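Side-chain contacts in putative uncharacterized protein (Bacteroides vulgatus, PDB 4F7A), which probably binds glycans, perhaps mucin O-glycans, at the bacterial outer membrane as a SusD-like lipoprotein with a TPR-like helical fold: residues Ser84-Thr89 with Gly133-Ser138; Ala265-Val270 with Ser280-Pro285; Asn272-Pro277 with Ala402-Thr407; Phe473-Ala478 with Gly494-Gly499. All coordinates share one frame; numbering follows the deposited sequence.

Contact 1. Residues Ser84-Thr89 with Gly133-Ser138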
loop_
_atom_site.group_PDB
_atom_site.type_symbol
_atom_site.label_atom_id
_atom_site.label_comp_id
_atom_site.label_asym_id
_atom_site.label_seq_id
_atom_site.Cartn_x
_atom_site.Cartn_y
_atom_site.Cartn_z
ATOM N N SER A 84 -11.740 -10.508 0.283
ATOM C CA SER A 84 -12.287 -9.474 -0.577
ATOM C C SER A 84 -11.336 -8.903 -1.623
ATOM O O SER A 84 -11.738 -8.701 -2.768
ATOM C CB SER A 84 -12.898 -8.350 0.260
ATOM O OG SER A 84 -14.137 -8.788 0.784
ATOM N N ALA A 85 -10.086 -8.645 -1.252
ATOM C CA ALA A 85 -9.124 -8.093 -2.209
ATOM C C ALA A 85 -9.001 -9.055 -3.409
ATOM O O ALA A 85 -9.106 -8.648 -4.577
ATOM C CB ALA A 85 -7.780 -7.852 -1.538
ATOM N N TRP A 86 -8.836 -10.341 -3.107
ATOM C CA TRP A 86 -8.814 -11.387 -4.139
ATOM C C TRP A 86 -10.103 -11.378 -4.989
ATOM O O TRP A 86 -10.051 -11.235 -6.221
ATOM C CB TRP A 86 -8.625 -12.787 -3.499
ATOM C CG TRP A 86 -8.524 -13.882 -4.519
ATOM C CD1 TRP A 86 -9.550 -14.420 -5.242
ATOM C CD2 TRP A 86 -7.337 -14.584 -4.924
ATOM N NE1 TRP A 86 -9.069 -15.397 -6.083
ATOM C CE2 TRP A 86 -7.714 -15.512 -5.912
ATOM C CE3 TRP A 86 -5.989 -14.509 -4.548
ATOM C CZ2 TRP A 86 -6.797 -16.367 -6.537
ATOM C CZ3 TRP A 86 -5.057 -15.354 -5.205
ATOM C CH2 TRP A 86 -5.472 -16.265 -6.171
ATOM N N ASN A 87 -11.246 -11.485 -4.324
ATOM C CA ASN A 87 -12.515 -11.717 -5.014
ATOM C C ASN A 87 -12.878 -10.558 -5.964
ATOM O O ASN A 87 -13.216 -10.765 -7.143
ATOM C CB ASN A 87 -13.650 -11.924 -4.010
ATOM C CG ASN A 87 -13.521 -13.217 -3.203
ATOM O OD1 ASN A 87 -12.755 -14.120 -3.560
ATOM N ND2 ASN A 87 -14.289 -13.311 -2.101
ATOM N N TYR A 88 -12.794 -9.339 -5.447
ATOM C CA TYR A 88 -13.167 -8.169 -6.228
ATOM C C TYR A 88 -12.214 -7.940 -7.384
ATOM O O TYR A 88 -12.635 -7.576 -8.480
ATOM C CB TYR A 88 -13.294 -6.934 -5.325
ATOM C CG TYR A 88 -14.461 -7.031 -4.347
ATOM C CD1 TYR A 88 -15.706 -7.498 -4.758
ATOM C CD2 TYR A 88 -14.319 -6.661 -3.006
ATOM C CE1 TYR A 88 -16.777 -7.607 -3.858
ATOM C CE2 TYR A 88 -15.392 -6.736 -2.106
ATOM C CZ TYR A 88 -16.611 -7.220 -2.538
ATOM O OH TYR A 88 -17.676 -7.322 -1.658
ATOM N N THR A 89 -10.930 -8.148 -7.154
ATOM C CA THR A 89 -9.945 -7.921 -8.174
ATOM C C THR A 89 -10.088 -8.954 -9.305
ATOM O O THR A 89 -10.120 -8.582 -10.472
ATOM C CB THR A 89 -8.516 -7.920 -7.609
ATOM O OG1 THR A 89 -8.390 -6.892 -6.616
ATOM C CG2 THR A 89 -7.528 -7.649 -8.719
ATOM N N GLY A 133 0.341 -13.908 -1.169
ATOM C CA GLY A 133 1.441 -14.714 -1.659
ATOM C C GLY A 133 1.242 -15.169 -3.088
ATOM O O GLY A 133 1.171 -14.359 -4.009
ATOM N N PRO A 134 1.134 -16.482 -3.293
ATOM C CA PRO A 134 0.872 -16.974 -4.633
ATOM C C PRO A 134 -0.405 -16.371 -5.242
ATOM O O PRO A 134 -1.407 -16.148 -4.546
ATOM C CB PRO A 134 0.728 -18.486 -4.431
ATOM C CG PRO A 134 1.576 -18.779 -3.191
ATOM C CD PRO A 134 1.455 -17.558 -2.334
ATOM N N ILE A 135 -0.363 -16.109 -6.537
ATOM C CA ILE A 135 -1.548 -15.604 -7.233
ATOM C C ILE A 135 -1.629 -16.215 -8.617
ATOM O O ILE A 135 -0.704 -16.898 -9.067
ATOM C CB ILE A 135 -1.531 -14.059 -7.353
ATOM C CG1 ILE A 135 -0.342 -13.558 -8.190
ATOM C CG2 ILE A 135 -1.537 -13.383 -5.927
ATOM C CD1 ILE A 135 -0.457 -12.034 -8.636
ATOM N N VAL A 136 -2.737 -15.960 -9.300
ATOM C CA VAL A 136 -2.844 -16.247 -10.714
ATOM C C VAL A 136 -2.458 -14.976 -11.479
ATOM O O VAL A 136 -3.111 -13.920 -11.322
ATOM C CB VAL A 136 -4.271 -16.712 -11.111
ATOM C CG1 VAL A 136 -4.357 -16.917 -12.617
ATOM C CG2 VAL A 136 -4.642 -18.007 -10.388
ATOM N N TYR A 137 -1.400 -15.058 -12.291
ATOM C CA TYR A 137 -0.924 -13.889 -13.027
ATOM C C TYR A 137 -0.342 -14.257 -14.373
ATOM O O TYR A 137 -1.022 -14.094 -15.409
ATOM C CB TYR A 137 0.062 -13.073 -12.179
ATOM C CG TYR A 137 0.423 -11.751 -12.791
ATOM C CD1 TYR A 137 -0.438 -10.668 -12.692
ATOM C CD2 TYR A 137 1.614 -11.579 -13.482
ATOM C CE1 TYR A 137 -0.142 -9.450 -13.308
ATOM C CE2 TYR A 137 1.935 -10.352 -14.074
ATOM C CZ TYR A 137 1.049 -9.294 -13.976
ATOM O OH TYR A 137 1.340 -8.081 -14.537
ATOM N N SER A 138 0.883 -14.789 -14.398
ATOM C CA SER A 138 1.554 -15.021 -15.696
ATOM C C SER A 138 0.804 -16.039 -16.542
ATOM O O SER A 138 0.889 -16.020 -17.778
ATOM C CB SER A 138 3.023 -15.446 -15.505
ATOM O OG SER A 138 3.104 -16.790 -15.080
#
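In this SusD homologue, a TPR-like protein, the first turn of helix 84-104 sends the indole of Trp86 across to the loop that follows helix 111-132, where it meets Pro134, Ile135 and Val136. With CG anti to the backbone N (chi1 -177°), the six-membered ring is carried far enough for its outer corner to do all the touching. CZ3 of Trp86 comes 3.8 Å from Pro134 O, which lies at the ring edge and close to its plane. That carbonyl oxygen is buried with no hydrogen-bonding partner in the model; an aromatic C-H of Trp86 faces it instead. Beside it, Trp86 CZ3 meets the CG2 methyl of Ile135 at 4.1 Å, while CH2 of Trp86 passes along the backbone, 4.2 Å from Val136 N. These are van der Waals distances, and the loop meets the indole with its main chain as much as with its side chains. The polar end of the ring points elsewhere: NE1 donates to Asp477. A leucine in place of Trp86 would probably open a gap beside the Pro134-Val136 backbone and leave Asp477 without its indole N-H. Gly133 makes the turn out of helix 111-132 with positive phi, at backbone angles that would jam a side chain against the preceding carbonyl. Tyr132, near the end of that helix, hydrogen-bonds to Trp86 N through its hydroxyl, and the Pro134 ring packs on Leu488, Ala491 and Leu492 of helix 482-492.

Contact 2. Residues Ala265-Val270 with Ser280-Pro285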
loop_
_atom_site.group_PDB
_atom_site.type_symbol
_atom_site.label_atom_id
_atom_site.label_comp_id
_atom_site.label_asym_id
_atom_site.label_seq_id
_atom_site.Cartn_x
_atom_site.Cartn_y
_atom_site.Cartn_z
ATOM N N ALA A 265 -3.463 3.467 17.295
ATOM C CA ALA A 265 -2.524 3.748 18.399
ATOM C C ALA A 265 -1.061 3.982 17.981
ATOM O O ALA A 265 -0.387 4.844 18.556
ATOM C CB ALA A 265 -2.585 2.625 19.474
ATOM N N THR A 266 -0.557 3.255 16.994
ATOM C CA THR A 266 0.844 3.411 16.604
ATOM C C THR A 266 1.084 4.744 15.930
ATOM O O THR A 266 2.046 5.392 16.243
ATOM C CB THR A 266 1.403 2.260 15.703
ATOM O OG1 THR A 266 1.150 0.979 16.319
ATOM C CG2 THR A 266 2.904 2.416 15.530
ATOM N N ILE A 267 0.196 5.161 15.031
ATOM C CA ILE A 267 0.366 6.443 14.357
ATOM C C ILE A 267 0.155 7.601 15.353
ATOM O O ILE A 267 0.854 8.613 15.258
ATOM C CB ILE A 267 -0.460 6.531 13.043
ATOM C CG1 ILE A 267 0.069 7.687 12.167
ATOM C CG2 ILE A 267 -1.980 6.676 13.297
ATOM C CD1 ILE A 267 -0.377 7.594 10.672
ATOM N N ALA A 268 -0.694 7.432 16.376
ATOM C CA ALA A 268 -0.797 8.447 17.453
ATOM C C ALA A 268 0.516 8.529 18.255
ATOM O O ALA A 268 1.004 9.608 18.521
ATOM C CB ALA A 268 -1.951 8.159 18.383
ATOM N N SER A 269 1.098 7.381 18.585
ATOM C CA SER A 269 2.389 7.346 19.273
ATOM C C SER A 269 3.487 8.090 18.503
ATOM O O SER A 269 4.197 8.918 19.074
ATOM C CB SER A 269 2.831 5.903 19.525
ATOM O OG SER A 269 4.155 5.878 20.006
ATOM N N VAL A 270 3.602 7.776 17.209
ATOM C CA VAL A 270 4.615 8.353 16.361
ATOM C C VAL A 270 4.394 9.853 16.133
ATOM O O VAL A 270 5.291 10.655 16.345
ATOM C CB VAL A 270 4.726 7.568 15.007
ATOM C CG1 VAL A 270 5.593 8.303 14.028
ATOM C CG2 VAL A 270 5.238 6.147 15.263
ATOM N N SER A 280 -2.303 17.055 12.500
ATOM C CA SER A 280 -3.627 17.705 12.440
ATOM C C SER A 280 -4.157 17.734 11.006
ATOM O O SER A 280 -5.321 18.023 10.772
ATOM C CB SER A 280 -3.590 19.139 12.992
ATOM O OG SER A 280 -2.852 20.026 12.169
ATOM N N ILE A 281 -3.279 17.436 10.051
ATOM C CA ILE A 281 -3.668 17.284 8.644
ATOM C C ILE A 281 -4.297 15.914 8.404
ATOM O O ILE A 281 -5.348 15.786 7.758
ATOM C CB ILE A 281 -2.471 17.485 7.700
ATOM C CG1 ILE A 281 -1.878 18.890 7.878
ATOM C CG2 ILE A 281 -2.912 17.272 6.216
ATOM C CD1 ILE A 281 -0.490 19.089 7.118
ATOM N N TYR A 282 -3.682 14.898 8.987
ATOM C CA TYR A 282 -4.190 13.540 8.889
ATOM C C TYR A 282 -5.439 13.270 9.752
ATOM O O TYR A 282 -6.359 12.592 9.299
ATOM C CB TYR A 282 -3.109 12.556 9.306
ATOM C CG TYR A 282 -1.903 12.369 8.378
ATOM C CD1 TYR A 282 -1.584 13.276 7.371
ATOM C CD2 TYR A 282 -1.017 11.315 8.597
ATOM C CE1 TYR A 282 -0.477 13.091 6.550
ATOM C CE2 TYR A 282 0.103 11.144 7.805
ATOM C CZ TYR A 282 0.360 12.019 6.761
ATOM O OH TYR A 282 1.466 11.847 5.963
ATOM N N TYR A 283 -5.422 13.743 10.991
ATOM C CA TYR A 283 -6.447 13.417 11.979
ATOM C C TYR A 283 -6.924 14.664 12.724
ATOM O O TYR A 283 -6.353 15.754 12.598
ATOM C CB TYR A 283 -5.921 12.389 12.982
ATOM C CG TYR A 283 -5.497 11.071 12.339
ATOM C CD1 TYR A 283 -6.421 10.071 12.073
ATOM C CD2 TYR A 283 -4.175 10.839 12.007
ATOM C CE1 TYR A 283 -6.027 8.872 11.456
ATOM C CE2 TYR A 283 -3.769 9.628 11.428
ATOM C CZ TYR A 283 -4.689 8.659 11.159
ATOM O OH TYR A 283 -4.271 7.468 10.589
ATOM N N ASN A 284 -7.980 14.478 13.503
ATOM C CA ASN A 284 -8.531 15.515 14.377
ATOM C C ASN A 284 -8.281 15.113 15.830
ATOM O O ASN A 284 -8.182 13.916 16.130
ATOM C CB ASN A 284 -10.042 15.642 14.176
ATOM C CG ASN A 284 -10.430 16.246 12.818
ATOM O OD1 ASN A 284 -9.612 16.868 12.146
ATOM N ND2 ASN A 284 -11.694 16.048 12.418
ATOM N N PRO A 285 -8.216 16.096 16.745
ATOM C CA PRO A 285 -8.127 15.739 18.148
ATOM C C PRO A 285 -9.308 14.902 18.607
ATOM O O PRO A 285 -10.402 14.998 18.050
ATOM C CB PRO A 285 -8.137 17.095 18.866
ATOM C CG PRO A 285 -7.690 18.096 17.826
ATOM C CD PRO A 285 -8.191 17.556 16.524
#
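Both branches of Ile267 are set by a chi1 of -163°, which holds CG1 anti to the backbone N and puts CG2 between that N and the carbonyl carbon; chi2 (162°) then extends CD1 toward Tyr282 and Tyr283. Two consecutive helices of the TPR-like SusD fold pack against each other here across the short link between them: helix 265-273 faces the end of the short helix 279-282 and the residue that leaves it. Tyr283 has its CG anti to the carbonyl carbon, and its ring runs obliquely across the isoleucine. The CG2 methyl of Ile267 lies 3.9 Å from Tyr283 CE2, and its CD1 is 4.0 Å from the same carbon, so two methyls grip one corner of the ring. Tyr282 takes a smaller share, offering an edge instead of a face to CD1. Both phenol oxygens have polar partners outside these two segments: Tyr283 OH pairs with the indole NE1 of Trp432, and Tyr282 OH with the backbone oxygen of Ile429. Trp432 also stacks on the Tyr282 ring and touches Ile267, placing the aliphatic side chain within an aromatic cluster. At the hydroxyl end, Ile267 CG2 approaches Tyr283 OH to 3.6 Å.

Contact 3. Residues Asn272-Pro277 with Ala402-Thr407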
loop_
_atom_site.group_PDB
_atom_site.type_symbol
_atom_site.label_atom_id
_atom_site.label_comp_id
_atom_site.label_asym_id
_atom_site.label_seq_id
_atom_site.Cartn_x
_atom_site.Cartn_y
_atom_site.Cartn_z
ATOM N N ASN A 272 2.457 12.076 17.667
ATOM C CA ASN A 272 2.528 12.882 18.897
ATOM C C ASN A 272 3.975 13.035 19.369
ATOM O O ASN A 272 4.416 14.133 19.684
ATOM C CB ASN A 272 1.726 12.268 20.051
ATOM C CG ASN A 272 0.234 12.544 19.941
ATOM O OD1 ASN A 272 -0.166 13.683 19.736
ATOM N ND2 ASN A 272 -0.594 11.507 20.150
ATOM N N GLY A 273 4.706 11.939 19.457
ATOM C CA GLY A 273 6.074 12.011 19.991
ATOM C C GLY A 273 7.035 12.809 19.115
ATOM O O GLY A 273 7.912 13.503 19.619
ATOM N N TYR A 274 6.857 12.717 17.805
ATOM C CA TYR A 274 7.656 13.498 16.856
ATOM C C TYR A 274 7.189 14.957 16.722
ATOM O O TYR A 274 7.796 15.741 15.996
ATOM C CB TYR A 274 7.622 12.826 15.485
ATOM C CG TYR A 274 8.403 11.536 15.316
ATOM C CD1 TYR A 274 9.303 11.085 16.279
ATOM C CD2 TYR A 274 8.266 10.777 14.160
ATOM C CE1 TYR A 274 10.014 9.915 16.096
ATOM C CE2 TYR A 274 8.965 9.610 13.966
ATOM C CZ TYR A 274 9.869 9.194 14.939
ATOM O OH TYR A 274 10.606 8.064 14.754
ATOM N N GLU A 275 6.090 15.314 17.403
ATOM C CA GLU A 275 5.468 16.637 17.290
ATOM C C GLU A 275 5.304 16.970 15.825
ATOM O O GLU A 275 5.683 18.039 15.354
ATOM C CB GLU A 275 6.283 17.704 18.059
ATOM C CG GLU A 275 6.328 17.387 19.558
ATOM C CD GLU A 275 6.883 18.526 20.421
ATOM O OE1 GLU A 275 7.946 19.076 20.093
ATOM O OE2 GLU A 275 6.265 18.838 21.450
ATOM N N ASP A 276 4.737 16.013 15.104
ATOM C CA ASP A 276 4.753 16.030 13.651
ATOM C C ASP A 276 3.665 16.975 13.154
ATOM O O ASP A 276 2.498 16.816 13.508
ATOM C CB ASP A 276 4.545 14.610 13.134
ATOM C CG ASP A 276 4.902 14.442 11.700
ATOM O OD1 ASP A 276 4.377 15.211 10.848
ATOM O OD2 ASP A 276 5.693 13.505 11.411
ATOM N N PRO A 277 4.037 17.945 12.298
ATOM C CA PRO A 277 3.018 18.886 11.817
ATOM C C PRO A 277 1.986 18.263 10.895
ATOM O O PRO A 277 0.987 18.922 10.570
ATOM C CB PRO A 277 3.817 19.939 11.059
ATOM C CG PRO A 277 5.053 19.293 10.686
ATOM C CD PRO A 277 5.355 18.214 11.712
ATOM N N ALA A 402 5.756 2.625 24.372
ATOM C CA ALA A 402 6.131 2.860 22.959
ATOM C C ALA A 402 7.226 1.904 22.548
ATOM O O ALA A 402 8.275 1.788 23.214
ATOM C CB ALA A 402 6.595 4.303 22.716
ATOM N N LEU A 403 6.986 1.195 21.463
ATOM C CA LEU A 403 8.007 0.301 20.931
ATOM C C LEU A 403 9.054 1.027 20.086
ATOM O O LEU A 403 10.183 0.562 19.961
ATOM C CB LEU A 403 7.371 -0.782 20.088
ATOM C CG LEU A 403 6.357 -1.707 20.749
ATOM C CD1 LEU A 403 5.993 -2.797 19.737
ATOM C CD2 LEU A 403 6.898 -2.318 22.065
ATOM N N ILE A 404 8.668 2.154 19.490
ATOM C CA ILE A 404 9.565 2.922 18.615
ATOM C C ILE A 404 10.305 3.954 19.460
ATOM O O ILE A 404 9.672 4.758 20.140
ATOM C CB ILE A 404 8.786 3.614 17.487
ATOM C CG1 ILE A 404 7.933 2.594 16.694
ATOM C CG2 ILE A 404 9.768 4.332 16.571
ATOM C CD1 ILE A 404 6.756 3.180 15.819
ATOM N N THR A 405 11.633 3.895 19.444
ATOM C CA THR A 405 12.460 4.829 20.171
ATOM C C THR A 405 13.322 5.733 19.259
ATOM O O THR A 405 13.954 6.671 19.738
ATOM C CB THR A 405 13.373 4.090 21.159
ATOM O OG1 THR A 405 14.208 3.175 20.426
ATOM C CG2 THR A 405 12.509 3.335 22.207
ATOM N N THR A 406 13.313 5.495 17.955
ATOM C CA THR A 406 14.167 6.274 17.062
ATOM C C THR A 406 13.556 7.647 16.798
ATOM O O THR A 406 12.350 7.780 16.739
ATOM C CB THR A 406 14.489 5.494 15.760
ATOM O OG1 THR A 406 15.617 6.097 15.139
ATOM C CG2 THR A 406 13.294 5.449 14.803
ATOM N N THR A 407 14.405 8.654 16.628
ATOM C CA THR A 407 13.985 10.053 16.400
ATOM C C THR A 407 13.874 10.335 14.899
ATOM O O THR A 407 14.290 9.498 14.070
ATOM C CB THR A 407 15.026 11.014 16.971
ATOM O OG1 THR A 407 16.252 10.851 16.252
ATOM C CG2 THR A 407 15.289 10.749 18.488
HETATM O O HOH W 1 11.767 8.647 12.096
#
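Tyr274 OH donates a hydrogen bond to Thr406 O, in the backbone of the loop 402-407, at 2.7 Å. The acceptor lies near the plane of the ring, at its edge, but the hydroxyl sits well above the carbonyl plane, 44° out of it, and so misses the lone-pair directions. The same oxygen is 3.2 Å from CE1 of Tyr274, so the phenol edge and its hydroxyl share it. Around this bond the loop supplies methyls, with Thr406 CG2 at 3.8 Å and Ile404 CG2 at 4.2 Å from Tyr274 OH. Water 1 donates to Tyr274 OH at 3.0 Å and makes a weak second bond to Thr407 O, giving the hydroxyl one bond given and one received. A phenylalanine in place of Tyr274 would probably leave Thr406 O without this donor and water 1 with only its weak bond to Thr407 O among the partners described. The tyrosine stands where helix 265-273 ends: Glu275 follows with positive phi in a Schellman motif, and Asp276 then caps a backbone N just beyond Pro277, where the chain turns into helix 279-282, so the ring projects from a tight link between two helices of this SusD-like fold. With chi1 at -72°, CG of Tyr274 lies anti to its carbonyl carbon and the ring reaches away from the helix end to the loop. On the loop side, Thr406 OG1 bonds to Glu418 and to Lys422, and Lys422 also reaches Thr407 O. Tyr274 itself is flanked by Pro386 and Pro408 from loops and by Gln426 of helix 416-431.

Contact 4. Residues Phe473-Ala478 with Gly494-Gly499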
loop_
_atom_site.group_PDB
_atom_site.type_symbol
_atom_site.label_atom_id
_atom_site.label_comp_id
_atom_site.label_asym_id
_atom_site.label_seq_id
_atom_site.Cartn_x
_atom_site.Cartn_y
_atom_site.Cartn_z
ATOM N N PHE A 473 -5.811 -17.408 1.706
ATOM C CA PHE A 473 -6.418 -17.450 0.391
ATOM C C PHE A 473 -7.955 -17.353 0.451
ATOM O O PHE A 473 -8.592 -17.680 1.461
ATOM C CB PHE A 473 -6.020 -18.730 -0.359
ATOM C CG PHE A 473 -4.559 -18.861 -0.633
ATOM C CD1 PHE A 473 -3.914 -17.933 -1.430
ATOM C CD2 PHE A 473 -3.844 -19.960 -0.162
ATOM C CE1 PHE A 473 -2.589 -18.062 -1.714
ATOM C CE2 PHE A 473 -2.507 -20.096 -0.430
ATOM C CZ PHE A 473 -1.870 -19.120 -1.220
ATOM N N SER A 474 -8.540 -16.870 -0.630
ATOM C CA SER A 474 -9.995 -16.744 -0.711
ATOM C C SER A 474 -10.665 -18.106 -0.664
ATOM O O SER A 474 -10.485 -18.904 -1.599
ATOM C CB SER A 474 -10.405 -16.068 -2.007
ATOM O OG SER A 474 -11.819 -16.135 -2.152
ATOM N N GLN A 475 -11.484 -18.349 0.374
ATOM C CA GLN A 475 -12.292 -19.561 0.407
ATOM C C GLN A 475 -13.423 -19.536 -0.613
ATOM O O GLN A 475 -13.900 -20.593 -1.005
ATOM C CB GLN A 475 -12.821 -19.873 1.806
ATOM C CG GLN A 475 -11.737 -20.466 2.716
ATOM C CD GLN A 475 -11.181 -21.784 2.182
ATOM O OE1 GLN A 475 -11.932 -22.727 1.885
ATOM N NE2 GLN A 475 -9.864 -21.860 2.070
ATOM N N ASP A 476 -13.839 -18.352 -1.071
ATOM C CA ASP A 476 -14.836 -18.287 -2.152
ATOM C C ASP A 476 -14.241 -18.849 -3.435
ATOM O O ASP A 476 -14.881 -19.643 -4.129
ATOM C CB ASP A 476 -15.335 -16.844 -2.347
ATOM C CG ASP A 476 -15.866 -16.262 -1.054
ATOM O OD1 ASP A 476 -16.954 -16.692 -0.649
ATOM O OD2 ASP A 476 -15.156 -15.457 -0.393
ATOM N N ASP A 477 -12.997 -18.477 -3.729
ATOM C CA ASP A 477 -12.292 -19.075 -4.859
ATOM C C ASP A 477 -12.002 -20.578 -4.623
ATOM O O ASP A 477 -12.169 -21.390 -5.529
ATOM C CB ASP A 477 -11.005 -18.299 -5.161
ATOM C CG ASP A 477 -10.500 -18.533 -6.580
ATOM O OD1 ASP A 477 -9.986 -19.635 -6.826
ATOM O OD2 ASP A 477 -10.584 -17.604 -7.427
ATOM N N ALA A 478 -11.589 -20.949 -3.413
ATOM C CA ALA A 478 -11.345 -22.362 -3.097
ATOM C C ALA A 478 -12.588 -23.241 -3.322
ATOM O O ALA A 478 -12.469 -24.371 -3.783
ATOM C CB ALA A 478 -10.820 -22.522 -1.695
ATOM N N GLY A 494 3.817 -23.319 2.933
ATOM C CA GLY A 494 3.484 -23.308 4.355
ATOM C C GLY A 494 1.980 -23.369 4.535
ATOM O O GLY A 494 1.231 -23.354 3.548
ATOM N N ALA A 495 1.531 -23.413 5.779
ATOM C CA ALA A 495 0.092 -23.455 6.077
ATOM C C ALA A 495 -0.638 -22.214 5.546
ATOM O O ALA A 495 -0.108 -21.101 5.632
ATOM C CB ALA A 495 -0.146 -23.616 7.594
ATOM N N ASP A 496 -1.850 -22.404 5.000
ATOM C CA ASP A 496 -2.669 -21.291 4.546
ATOM C C ASP A 496 -3.365 -20.601 5.732
ATOM O O ASP A 496 -4.544 -20.807 5.994
ATOM C CB ASP A 496 -3.713 -21.746 3.531
ATOM C CG ASP A 496 -4.601 -20.607 3.080
ATOM O OD1 ASP A 496 -4.111 -19.458 3.088
ATOM O OD2 ASP A 496 -5.767 -20.856 2.731
ATOM N N ASN A 497 -2.592 -19.823 6.471
ATOM C CA ASN A 497 -3.117 -19.020 7.566
ATOM C C ASN A 497 -2.299 -17.734 7.653
ATOM O O ASN A 497 -1.392 -17.512 6.851
ATOM C CB ASN A 497 -3.152 -19.828 8.870
ATOM C CG ASN A 497 -1.776 -20.238 9.372
ATOM O OD1 ASN A 497 -0.821 -19.482 9.268
ATOM N ND2 ASN A 497 -1.689 -21.442 9.974
ATOM N N GLY A 498 -2.619 -16.894 8.627
ATOM C CA GLY A 498 -2.023 -15.594 8.712
ATOM C C GLY A 498 -0.600 -15.572 9.246
ATOM O O GLY A 498 0.006 -14.502 9.278
ATOM N N GLY A 499 -0.070 -16.724 9.690
ATOM C CA GLY A 499 1.271 -16.776 10.271
ATOM C C GLY A 499 2.381 -17.196 9.311
ATOM O O GLY A 499 3.566 -17.196 9.679
HETATM O O HOH W 2 -8.169 -19.812 2.999
#
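At the start of helix 475-480 in this SusD-like protein, the residue before the N-cap, Phe473, is met by Asp496, the centre of an inverse gamma turn in the loop after helix 482-492. The close side of the contact is carboxylate against phenylalanine. Phe473 N donates to Asp496 OD1 over 3.0 Å in a nearly straight bond (164°) that uses the syn lone pair, on the side of the other oxygen. Asp496 reaches it with CG anti to its own backbone N (chi1 178°). The carboxylate also leans obliquely on the ring, its plane 40° from that of Phe473, with CD2 of Phe473 3.3 Å from Asp496 OD1. The salt bridge from Arg470 to OD1 would probably favour the charged carboxylate; the same arginine makes a cation-pi contact with the Phe473 ring, while Tyr485 OH bonds to OD2. The looser side lies toward the exposed Gln475, whose amide comes no nearer to the carboxylate than 4.3 Å, between Gln475 NE2 and Asp496 OD2. Water bridges that gap. Ser474, the N-cap, turns away from the loop and accepts from Asp477 N through its OG at 3.1 Å. Water 2 donates to Asp496 OD2 (2.6 Å) and to Phe473 O (2.7 Å), and accepts from Gln475 NE2 at 2.8 Å.

The four contacts form two pairs. Contacts 1 and 4 have centres 12 Å apart and touch: Asn87 OD1 lies 2.6 Å from Ser474 OG, a probable hydrogen bond, so the start of helix 84-104 is joined to the start of helix 475-480. Contacts 2 and 3, with centres 11 Å apart, share helix 265-273 and meet where Val270 CG2 packs on Ile404 CD1 at 3.4 Å; their segments alternate along the chain. Contact 1 closes before contacts 2 and 3 open, and its centre is 32 and 36 Å from theirs, on opposite sides of the chain's centre. Contact 4 comes last, bringing the C-terminal region back against helix 84-104 and the loop after helix 111-132.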